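Local coordinates for protein FeoA (Thermococcus thioreducens, PDB 3E19) that probably acts as a small SH3-like beta-barrel regulator of iron uptake, at residues V19-L31 and A63-R75. Sequence-based numbering, arbitrary orientation.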
loop_
_atom_site.group_PDB
_atom_site.type_symbol
_atom_site.label_atom_id
_atom_site.label_comp_id
_atom_site.label_asym_id
_atom_site.label_seq_id
_atom_site.Cartn_x
_atom_site.Cartn_y
_atom_site.Cartn_z
ATOM N N VAL C 19 12.923 -28.687 -6.191
ATOM C CA VAL C 19 13.766 -29.660 -5.510
ATOM C C VAL C 19 15.050 -29.010 -5.048
ATOM O O VAL C 19 15.563 -29.409 -4.023
ATOM C CB VAL C 19 14.054 -30.955 -6.354
ATOM C CG1 VAL C 19 12.772 -31.745 -6.540
ATOM C CG2 VAL C 19 14.760 -30.675 -7.695
ATOM N N ASN C 20 15.522 -27.993 -5.746
ATOM C CA ASN C 20 16.814 -27.390 -5.474
ATOM C C ASN C 20 16.898 -26.013 -6.078
ATOM O O ASN C 20 16.390 -25.812 -7.138
ATOM C CB ASN C 20 17.910 -28.204 -6.126
ATOM C CG ASN C 20 19.270 -27.956 -5.525
ATOM O OD1 ASN C 20 19.599 -28.506 -4.460
ATOM N ND2 ASN C 20 20.096 -27.205 -6.227
ATOM N N ILE C 21 17.555 -25.096 -5.394
ATOM C CA ILE C 21 17.866 -23.796 -5.922
ATOM C C ILE C 21 19.378 -23.774 -6.130
ATOM O O ILE C 21 20.107 -24.012 -5.186
ATOM C CB ILE C 21 17.505 -22.694 -4.890
ATOM C CG1 ILE C 21 16.029 -22.735 -4.525
ATOM C CG2 ILE C 21 17.902 -21.317 -5.422
ATOM C CD1 ILE C 21 15.067 -22.742 -5.715
ATOM N N LEU C 22 19.845 -23.504 -7.346
ATOM C CA LEU C 22 21.287 -23.449 -7.653
ATOM C C LEU C 22 21.818 -22.049 -7.356
ATOM O O LEU C 22 21.197 -21.080 -7.731
ATOM C CB LEU C 22 21.557 -23.766 -9.139
ATOM C CG LEU C 22 20.839 -25.012 -9.731
ATOM C CD1 LEU C 22 21.023 -25.163 -11.245
ATOM C CD2 LEU C 22 21.221 -26.300 -9.010
ATOM N N GLY C 23 22.958 -21.956 -6.662
ATOM C CA GLY C 23 23.706 -20.694 -6.541
ATOM C C GLY C 23 23.795 -19.999 -5.193
ATOM O O GLY C 23 24.159 -18.812 -5.109
ATOM N N GLY C 24 23.514 -20.705 -4.116
ATOM C CA GLY C 24 23.592 -20.079 -2.813
ATOM C C GLY C 24 22.886 -18.730 -2.664
ATOM O O GLY C 24 21.813 -18.520 -3.221
ATOM N N HIS C 25 23.553 -17.809 -1.959
ATOM C CA HIS C 25 22.939 -16.722 -1.187
ATOM C C HIS C 25 22.031 -15.746 -1.885
ATOM O O HIS C 25 20.850 -15.634 -1.521
ATOM N N ASN C 26 22.586 -15.037 -2.862
ATOM C CA ASN C 26 21.859 -14.005 -3.607
ATOM C C ASN C 26 20.694 -14.610 -4.386
ATOM O O ASN C 26 19.623 -14.015 -4.472
ATOM C CB ASN C 26 22.779 -13.248 -4.603
ATOM C CG ASN C 26 24.066 -12.761 -3.972
ATOM O OD1 ASN C 26 24.042 -12.067 -2.948
ATOM N ND2 ASN C 26 25.213 -13.112 -4.588
ATOM N N ALA C 27 20.938 -15.791 -4.954
ATOM C CA ALA C 27 19.935 -16.559 -5.720
ATOM C C ALA C 27 18.729 -16.924 -4.858
ATOM O O ALA C 27 17.581 -16.629 -5.210
ATOM C CB ALA C 27 20.565 -17.820 -6.256
ATOM N N ARG C 28 19.006 -17.585 -3.737
ATOM C CA ARG C 28 17.957 -17.952 -2.770
ATOM C C ARG C 28 17.096 -16.737 -2.351
ATOM O O ARG C 28 15.880 -16.812 -2.356
ATOM C CB ARG C 28 18.559 -18.686 -1.550
ATOM C CG ARG C 28 19.049 -20.084 -1.936
ATOM C CD ARG C 28 19.836 -20.828 -0.850
ATOM N NE ARG C 28 20.994 -20.059 -0.396
ATOM C CZ ARG C 28 21.961 -20.514 0.402
ATOM N NH1 ARG C 28 21.944 -21.757 0.887
ATOM N NH2 ARG C 28 22.950 -19.696 0.743
ATOM N N GLN C 29 17.713 -15.602 -2.056
ATOM C CA GLN C 29 16.935 -14.430 -1.639
ATOM C C GLN C 29 16.086 -13.860 -2.779
ATOM O O GLN C 29 14.944 -13.414 -2.582
ATOM C CB GLN C 29 17.860 -13.354 -1.046
ATOM C CG GLN C 29 18.654 -13.808 0.211
ATOM C CD GLN C 29 19.691 -12.757 0.634
ATOM O OE1 GLN C 29 20.901 -12.938 0.450
ATOM N NE2 GLN C 29 19.206 -11.626 1.128
ATOM N N LYS C 30 16.618 -13.875 -3.990
ATOM C CA LYS C 30 15.843 -13.421 -5.144
ATOM C C LYS C 30 14.644 -14.348 -5.421
ATOM O O LYS C 30 13.539 -13.900 -5.748
ATOM C CB LYS C 30 16.734 -13.363 -6.382
ATOM C CG LYS C 30 17.241 -11.982 -6.707
ATOM C CD LYS C 30 18.035 -11.997 -8.005
ATOM C CE LYS C 30 19.295 -12.828 -7.877
ATOM N NZ LYS C 30 20.359 -12.336 -8.833
ATOM N N LEU C 31 14.861 -15.642 -5.248
ATOM C CA LEU C 31 13.828 -16.637 -5.544
ATOM C C LEU C 31 12.758 -16.878 -4.438
ATOM O O LEU C 31 11.588 -17.149 -4.734
ATOM C CB LEU C 31 14.548 -17.938 -5.920
ATOM C CG LEU C 31 15.209 -17.844 -7.292
ATOM C CD1 LEU C 31 16.254 -18.930 -7.407
ATOM C CD2 LEU C 31 14.153 -17.975 -8.423
ATOM N N ALA C 63 6.199 -13.152 -12.717
ATOM C CA ALA C 63 7.018 -13.242 -13.937
ATOM C C ALA C 63 8.442 -13.471 -13.496
ATOM O O ALA C 63 8.941 -12.810 -12.544
ATOM C CB ALA C 63 6.943 -11.962 -14.728
ATOM N N ILE C 64 9.111 -14.401 -14.160
ATOM C CA ILE C 64 10.494 -14.654 -13.879
ATOM C C ILE C 64 11.269 -14.692 -15.184
ATOM O O ILE C 64 10.730 -15.082 -16.220
ATOM C CB ILE C 64 10.615 -16.006 -13.080
ATOM C CG1 ILE C 64 12.041 -16.259 -12.631
ATOM C CG2 ILE C 64 9.992 -17.226 -13.846
ATOM C CD1 ILE C 64 12.114 -17.360 -11.510
ATOM N N GLY C 65 12.524 -14.265 -15.144
ATOM C CA GLY C 65 13.359 -14.292 -16.320
ATOM C C GLY C 65 13.880 -15.683 -16.528
ATOM O O GLY C 65 14.053 -16.427 -15.562
ATOM N N LYS C 66 14.145 -16.038 -17.778
ATOM C CA LYS C 66 14.705 -17.349 -18.104
ATOM C C LYS C 66 16.006 -17.624 -17.383
ATOM O O LYS C 66 16.264 -18.762 -16.935
ATOM C CB LYS C 66 14.959 -17.484 -19.618
ATOM C CG LYS C 66 13.707 -17.686 -20.432
ATOM C CD LYS C 66 13.874 -18.695 -21.549
ATOM C CE LYS C 66 12.533 -19.438 -21.809
ATOM N NZ LYS C 66 12.296 -19.720 -23.269
ATOM N N GLY C 67 16.865 -16.617 -17.299
ATOM C CA GLY C 67 18.140 -16.782 -16.554
ATOM C C GLY C 67 17.966 -17.202 -15.102
ATOM O O GLY C 67 18.544 -18.212 -14.670
ATOM N N LEU C 68 17.153 -16.459 -14.341
ATOM C CA LEU C 68 16.944 -16.792 -12.940
ATOM C C LEU C 68 16.199 -18.126 -12.803
ATOM O O LEU C 68 16.513 -18.914 -11.890
ATOM C CB LEU C 68 16.218 -15.676 -12.159
ATOM C CG LEU C 68 16.210 -15.847 -10.633
ATOM C CD1 LEU C 68 17.619 -15.993 -9.997
ATOM C CD2 LEU C 68 15.443 -14.718 -9.947
ATOM N N ALA C 69 15.264 -18.373 -13.711
ATOM C CA ALA C 69 14.505 -19.613 -13.784
ATOM C C ALA C 69 15.383 -20.872 -14.034
ATOM O O ALA C 69 15.051 -21.959 -13.580
ATOM C CB ALA C 69 13.421 -19.494 -14.835
ATOM N N GLY C 70 16.530 -20.706 -14.678
ATOM C CA GLY C 70 17.531 -21.754 -14.786
ATOM C C GLY C 70 18.120 -22.254 -13.484
ATOM O O GLY C 70 18.669 -23.360 -13.411
ATOM N N ARG C 71 18.031 -21.445 -12.444
ATOM C CA ARG C 71 18.469 -21.834 -11.134
ATOM C C ARG C 71 17.454 -22.616 -10.319
ATOM O O ARG C 71 17.806 -23.088 -9.219
ATOM C CB ARG C 71 18.824 -20.621 -10.279
ATOM C CG ARG C 71 19.757 -19.663 -10.926
ATOM C CD ARG C 71 21.150 -20.146 -11.141
ATOM N NE ARG C 71 21.943 -18.915 -11.240
ATOM C CZ ARG C 71 22.963 -18.568 -10.454
ATOM N NH1 ARG C 71 23.424 -19.383 -9.509
ATOM N NH2 ARG C 71 23.570 -17.400 -10.660
ATOM N N VAL C 72 16.214 -22.739 -10.808
ATOM C CA VAL C 72 15.193 -23.449 -10.084
ATOM C C VAL C 72 15.060 -24.887 -10.649
ATOM O O VAL C 72 14.616 -25.054 -11.767
ATOM C CB VAL C 72 13.868 -22.696 -10.120
ATOM C CG1 VAL C 72 12.824 -23.403 -9.296
ATOM C CG2 VAL C 72 14.052 -21.290 -9.647
ATOM N N MET C 73 15.457 -25.924 -9.902
ATOM C CA MET C 73 15.312 -27.306 -10.404
ATOM C C MET C 73 14.004 -27.869 -9.904
ATOM O O MET C 73 13.699 -27.821 -8.702
ATOM C CB MET C 73 16.481 -28.209 -9.898
ATOM C CG MET C 73 17.841 -27.775 -10.389
ATOM S SD MET C 73 17.902 -27.724 -12.210
ATOM C CE MET C 73 17.170 -29.390 -12.513
ATOM N N VAL C 74 13.229 -28.433 -10.791
ATOM C CA VAL C 74 11.873 -28.794 -10.474
ATOM C C VAL C 74 11.710 -30.269 -10.833
ATOM O O VAL C 74 12.191 -30.706 -11.892
ATOM C CB VAL C 74 10.912 -27.928 -11.278
ATOM C CG1 VAL C 74 9.439 -28.253 -10.983
ATOM C CG2 VAL C 74 11.211 -26.463 -10.967
ATOM N N ARG C 75 11.033 -31.019 -9.980
ATOM C CA ARG C 75 10.549 -32.338 -10.394
ATOM C C ARG C 75 9.123 -32.219 -10.905
ATOM O O ARG C 75 8.257 -31.726 -10.198
ATOM C CB ARG C 75 10.633 -33.336 -9.260
ATOM C CG ARG C 75 9.836 -33.049 -7.995
ATOM C CD ARG C 75 10.185 -34.169 -6.973
ATOM N NE ARG C 75 9.644 -35.474 -7.354
ATOM C CZ ARG C 75 9.986 -36.646 -6.792
ATOM N NH1 ARG C 75 9.394 -37.755 -7.214
ATOM N NH2 ARG C 75 10.964 -36.732 -5.879
#
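Two antiparallel neighbours in the SH3-like beta-barrel of FeoA, strands 15-21 and 72-76, pair here through a classic beta bulge, and helix 24-32 packs on helix 66-69 beside them. V19 and N20 both face M73. The carbonyl O of M73 takes a nearly straight hydrogen bond from V19 N at 2.8 Å and a weak, longer one from N20 N, while M73 N returns a hydrogen bond to N20 O at 2.9 Å. The ladder ends where L22 N hydrogen-bonds to R71 O (2.8 Å), lying in the plane of that carbonyl, just as the type I turn A69-V72 hands the chain into its strand. On the sheet face of N20 and M73, chi1 of M73 (-63°) sets its CG against L22 CD2, and the bend at chi2 carries SD to 4.2 Å from L22 CD1. Farther along, the side chains of V19 and R75 cross at about a right angle, V19 CG1 3.5 Å from R75 CG.

Helix 24-32 contributes L31. Its chi1 (-72°) puts CG anti to the carbonyl carbon, and chi2 then turns CD2 in among V72 CG2 (3.5 Å), L68 CG and I64 CD1; L36 also packs on L31. With an alanine here, V72, L68 and I64 would probably lose their shared apolar partner, opening a gap between helix 24-32 and the segment 64-72. K30 CB adds a touch on L68 CD2, and K66 of a second subunit packs on K30. At the solvent side R71 bends at chi2 and brings NH1 to L22 O in a weak hydrogen bond, with G23 CA at the guanidinium edge, 3.3 Å from R71 NH1.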